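Putative dehydrogenase (Amycolatopsis orientalis, PDB 5A9T) is an imine reductase, an NADPH-dependent oxidoreductase that reduces cyclic imines to chiral amines. Local coordinates at residues A[58-63]-A[83-88]; A[101-106]-A[161-166]. One frame throughout, in Å; residues are numbered along the deposited sequence. Where two conformers were deposited one is given.

How the interactions relate
Interaction 1 lies wholly within the nucleotide-binding domain, interaction 2 where that domain passes into the helical C-terminal part; both are on the same side of the chain's centre, yet they do not touch: their nearest atoms are about 9 Å apart. Interaction 1, about 28 Å from the chain's centre, joins the end of helix 55-60 to the loop before strand 90-93; its apolar half is largely buried, and its polar half, an arginine on a carbonyl, is exposed. Interaction 2 sits nearer the middle, about 15 Å from that centre, where helix 99-111 meets the turn leading into the long helix 166-193. It has no comparable charged bond, and alanine and glycine bring its backbones closer together than those of interaction 1.

Interaction 1: residues A[58-63]-A[83-88]; sequences AVSASR and REALRG
Val59 supplies the apolar part of this contact, turning its CG1 methyl onto Ala85 and Leu86. With CG1 anti to the backbone N (chi1 166°), that branch lies 3.9 Å from Ala85 CB and equally 3.9 Å from Leu86 CD2. The Val59 and Leu86 side chains cross at about a right angle, and Leu86 reaches back with CD2 although its CB points away. A branched valine suits this buried helix face, and the small Ala85 lets the turn come close; its CB also lies near Ser60 OG in one of the two conformers of that serine, where the hydroxyl is bonded to Val56 O of its own helix.

The polar part is exposed. The Arg63 chain is extended from CG to NE, and NH1 gives a weak, bent hydrogen bond to Gly88 O (2.8 Å, N-H...O angle 129°), the oxygen lying at the guanidinium edge. NE of the same group forms a salt bridge with Glu146. Gly88 has positive phi (78°), readily adopted by glycine.

In this Rossmann-type domain, the contact joins the end of helix 55-60 to the turn before strand 90-93, with Val59 and Leu86 both resting on Leu65 of strand 64-67.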
loop_
_atom_site.group_PDB
_atom_site.type_symbol
_atom_site.label_atom_id
_atom_site.label_comp_id
_atom_site.label_asym_id
_atom_site.label_seq_id
_atom_site.Cartn_x
_atom_site.Cartn_y
_atom_site.Cartn_z
ATOM N N ALA A 58 20.386 -29.122 -25.892
ATOM C CA ALA A 58 19.351 -28.157 -25.611
ATOM C C ALA A 58 19.746 -26.749 -26.062
ATOM O O ALA A 58 18.983 -26.067 -26.697
ATOM C CB ALA A 58 19.074 -28.107 -24.133
ATOM N N VAL A 59 20.958 -26.356 -25.726
ATOM C CA VAL A 59 21.486 -25.029 -26.148
ATOM C C VAL A 59 21.522 -24.944 -27.685
ATOM O O VAL A 59 21.213 -23.852 -28.288
ATOM C CB VAL A 59 22.893 -24.831 -25.522
ATOM C CG1 VAL A 59 23.681 -23.685 -26.122
ATOM C CG2 VAL A 59 22.695 -24.553 -24.017
ATOM N N SER A 60 21.987 -26.022 -28.341
ATOM C CA SER A 60 22.160 -25.977 -29.795
ATOM C C SER A 60 20.839 -25.934 -30.576
ATOM O O SER A 60 20.819 -25.663 -31.790
ATOM C CB SER A 60 23.040 -27.175 -30.252
ATOM O OG SER A 60 24.310 -27.171 -29.652
ATOM N N ALA A 61 19.689 -26.223 -29.925
ATOM C CA ALA A 61 18.391 -26.326 -30.577
ATOM C C ALA A 61 17.821 -24.971 -30.984
ATOM O O ALA A 61 16.942 -24.880 -31.847
ATOM C CB ALA A 61 17.364 -27.040 -29.704
ATOM N N SER A 62 18.223 -23.925 -30.249
ATOM C CA SER A 62 17.561 -22.640 -30.315
ATOM C C SER A 62 18.558 -21.526 -30.145
ATOM O O SER A 62 19.505 -21.683 -29.457
ATOM C CB SER A 62 16.452 -22.469 -29.222
ATOM O OG SER A 62 15.666 -23.665 -29.101
ATOM N N ARG A 63 18.260 -20.354 -30.751
ATOM C CA ARG A 63 19.045 -19.178 -30.449
ATOM C C ARG A 63 18.606 -18.599 -29.067
ATOM O O ARG A 63 19.456 -18.184 -28.269
ATOM C CB ARG A 63 18.925 -18.124 -31.514
ATOM C CG ARG A 63 19.513 -16.758 -31.162
ATOM C CD ARG A 63 19.543 -15.820 -32.380
ATOM N NE ARG A 63 19.724 -14.382 -32.012
ATOM C CZ ARG A 63 20.842 -13.832 -31.649
ATOM N NH1 ARG A 63 21.982 -14.500 -31.506
ATOM N NH2 ARG A 63 20.955 -12.540 -31.383
ATOM N N ARG A 83 29.716 -24.406 -23.350
ATOM C CA ARG A 83 30.481 -23.190 -23.576
ATOM C C ARG A 83 30.543 -22.762 -25.042
ATOM O O ARG A 83 30.265 -21.618 -25.362
ATOM C CB ARG A 83 31.927 -23.354 -23.010
ATOM C CG ARG A 83 32.898 -22.201 -23.399
ATOM N N GLU A 84 31.036 -23.692 -25.803
ATOM C CA GLU A 84 31.241 -23.372 -27.218
ATOM C C GLU A 84 29.907 -23.113 -27.959
ATOM O O GLU A 84 29.784 -22.135 -28.783
ATOM C CB GLU A 84 32.052 -24.512 -27.858
ATOM C CG GLU A 84 33.532 -24.590 -27.413
ATOM N N ALA A 85 28.908 -23.968 -27.668
ATOM C CA ALA A 85 27.640 -23.841 -28.291
ATOM C C ALA A 85 26.936 -22.562 -27.990
ATOM O O ALA A 85 26.065 -22.162 -28.721
ATOM C CB ALA A 85 26.778 -25.025 -28.018
ATOM N N LEU A 86 27.246 -21.914 -26.865
ATOM C CA LEU A 86 26.586 -20.705 -26.473
ATOM C C LEU A 86 26.916 -19.489 -27.361
ATOM O O LEU A 86 26.179 -18.544 -27.396
ATOM C CB LEU A 86 26.930 -20.320 -25.034
ATOM C CG LEU A 86 26.242 -21.220 -23.996
ATOM C CD1 LEU A 86 27.011 -21.203 -22.667
ATOM C CD2 LEU A 86 24.833 -20.747 -23.906
ATOM N N ARG A 87 28.091 -19.520 -28.080
ATOM C CA ARG A 87 28.409 -18.407 -28.960
ATOM C C ARG A 87 27.344 -18.164 -30.011
ATOM O O ARG A 87 26.887 -19.100 -30.669
ATOM C CB ARG A 87 29.758 -18.680 -29.672
ATOM C CG ARG A 87 30.267 -17.470 -30.411
ATOM C CD ARG A 87 31.700 -17.744 -30.958
ATOM N NE ARG A 87 32.635 -17.886 -29.808
ATOM C CZ ARG A 87 33.098 -16.909 -29.040
ATOM N NH1 ARG A 87 32.729 -15.636 -29.153
ATOM N NH2 ARG A 87 33.867 -17.246 -27.992
ATOM N N GLY A 88 26.921 -16.931 -30.154
ATOM C CA GLY A 88 25.919 -16.602 -31.051
ATOM C C GLY A 88 24.501 -16.877 -30.718
ATOM O O GLY A 88 23.606 -16.799 -31.547
#

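Interaction 2: residues A[101-106]-A[161-166]; sequences EANEAL and GTEAGL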
loop_
_atom_site.group_PDB
_atom_site.type_symbol
_atom_site.label_atom_id
_atom_site.label_comp_id
_atom_site.label_asym_id
_atom_site.label_seq_id
_atom_site.Cartn_x
_atom_site.Cartn_y
_atom_site.Cartn_z
ATOM N N GLU A 101 24.720 -10.861 -8.952
ATOM C CA GLU A 101 24.711 -12.143 -9.669
ATOM C C GLU A 101 24.243 -11.919 -11.099
ATOM O O GLU A 101 24.870 -12.372 -12.075
ATOM C CB GLU A 101 23.781 -13.134 -9.024
ATOM C CG GLU A 101 24.243 -13.774 -7.719
ATOM C CD GLU A 101 23.273 -14.856 -7.272
ATOM O OE1 GLU A 101 22.182 -15.064 -7.864
ATOM O OE2 GLU A 101 23.551 -15.523 -6.314
ATOM N N ALA A 102 23.257 -11.106 -11.286
ATOM C CA ALA A 102 22.902 -10.656 -12.681
ATOM C C ALA A 102 24.038 -10.043 -13.424
ATOM O O ALA A 102 24.222 -10.389 -14.611
ATOM C CB ALA A 102 21.686 -9.689 -12.675
ATOM N N ASN A 103 24.776 -9.104 -12.832
ATOM C CA ASN A 103 25.903 -8.473 -13.460
ATOM C C ASN A 103 27.010 -9.456 -13.796
ATOM O O ASN A 103 27.676 -9.297 -14.869
ATOM C CB ASN A 103 26.402 -7.404 -12.513
ATOM C CG ASN A 103 25.897 -6.099 -12.951
ATOM O OD1 ASN A 103 26.453 -5.532 -13.870
ATOM N ND2 ASN A 103 24.731 -5.761 -12.543
ATOM N N GLU A 104 27.263 -10.377 -12.889
ATOM C CA GLU A 104 28.227 -11.510 -13.065
ATOM C C GLU A 104 27.821 -12.334 -14.269
ATOM O O GLU A 104 28.659 -12.636 -15.152
ATOM C CB GLU A 104 28.327 -12.509 -11.862
ATOM N N ALA A 105 26.542 -12.720 -14.311
ATOM C CA ALA A 105 26.101 -13.509 -15.465
ATOM C C ALA A 105 26.184 -12.729 -16.774
ATOM O O ALA A 105 26.468 -13.412 -17.796
ATOM C CB ALA A 105 24.645 -13.939 -15.202
ATOM N N LEU A 106 25.919 -11.470 -16.858
ATOM C CA LEU A 106 26.068 -10.693 -18.075
ATOM C C LEU A 106 27.552 -10.802 -18.538
ATOM O O LEU A 106 27.821 -11.080 -19.695
ATOM C CB LEU A 106 25.637 -9.244 -17.875
ATOM C CG LEU A 106 25.655 -8.309 -19.097
ATOM C CD1 LEU A 106 26.934 -7.527 -19.296
ATOM C CD2 LEU A 106 25.392 -9.030 -20.375
ATOM N N GLY A 161 16.080 -0.884 -18.408
ATOM C CA GLY A 161 17.410 -0.290 -18.644
ATOM C C GLY A 161 18.463 -1.316 -18.969
ATOM O O GLY A 161 18.224 -2.521 -18.919
ATOM N N THR A 162 19.685 -0.830 -19.312
ATOM C CA THR A 162 20.796 -1.699 -19.641
ATOM C C THR A 162 21.571 -2.382 -18.595
ATOM O O THR A 162 22.224 -3.391 -18.762
ATOM C CB THR A 162 21.706 -0.977 -20.693
ATOM O OG1 THR A 162 22.174 0.196 -20.032
ATOM C CG2 THR A 162 20.920 -0.529 -21.882
ATOM N N GLU A 163 21.504 -1.838 -17.312
ATOM C CA GLU A 163 22.208 -2.433 -16.230
ATOM C C GLU A 163 21.599 -3.771 -15.878
ATOM O O GLU A 163 20.379 -3.856 -15.572
ATOM C CB GLU A 163 22.172 -1.489 -15.001
ATOM C CG GLU A 163 22.984 -1.982 -13.780
ATOM C CD GLU A 163 22.773 -1.118 -12.519
ATOM O OE1 GLU A 163 22.389 0.076 -12.607
ATOM O OE2 GLU A 163 22.986 -1.626 -11.418
ATOM N N ALA A 164 22.368 -4.825 -15.844
ATOM C CA ALA A 164 21.855 -6.134 -15.760
ATOM C C ALA A 164 21.008 -6.401 -14.450
ATOM O O ALA A 164 20.016 -7.128 -14.456
ATOM C CB ALA A 164 22.948 -7.186 -15.917
ATOM N N GLY A 165 21.448 -5.787 -13.352
ATOM C CA GLY A 165 20.805 -6.028 -12.058
ATOM C C GLY A 165 19.515 -5.209 -11.836
ATOM O O GLY A 165 18.953 -5.382 -10.721
ATOM N N LEU A 166 19.043 -4.356 -12.694
ATOM C CA LEU A 166 17.862 -3.470 -12.440
ATOM C C LEU A 166 16.581 -4.287 -12.227
ATOM O O LEU A 166 15.782 -4.005 -11.308
ATOM C CB LEU A 166 17.580 -2.417 -13.456
ATOM C CG LEU A 166 18.594 -1.325 -13.610
ATOM C CD1 LEU A 166 18.306 -0.630 -14.897
ATOM C CD2 LEU A 166 18.451 -0.309 -12.434
#
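Ala164 reaches with its single methyl into the surface of helix 99-111, where it meets Ala102, Asn103 and Leu106. Its CB lies 3.9 Å from Leu106 CB and 3.7 Å from the backbone oxygen of Ala102, so this one carbon meets both side chain and main chain of the helix. A methyl suits the place: it fills the site between neighbouring turns while allowing the CA atoms of Ala164 and Asn103 to approach to 5.2 Å. The CB of Leu106 makes its contact close to the helix backbone.

Asn103 sits beside this methyl, and its side-chain amide ends beside Gly165 N. A short, flat polar group fits this partly exposed border, where backbone atoms of the turn are near. Glycine suits position 165 because a side chain there would run into the space taken by the Asn103 amide.

Ala102 packs from the buried side. Its CB is 3.5 Å from Ala164 O and 3.8 Å from Gly165 CA, and the small size of this methyl permits the close approach, with CA atoms of Ala102 and Gly165 only 5.1 Å apart. Ala164 O is satisfied by a hydrogen bond from Ser138 OG, while the Ala102 methyl merely packs against it.

The turn from Glu163 to Leu166 links strand 156-161, at the sheet's edge within this chain, to helix 166-193. It thus packs the start of the helical C-terminal part against helix 99-111, whose Ala102 and Leu106 also touch strand 115-121, while Glu163 and Leu166 pack on Ala195 of the second subunit.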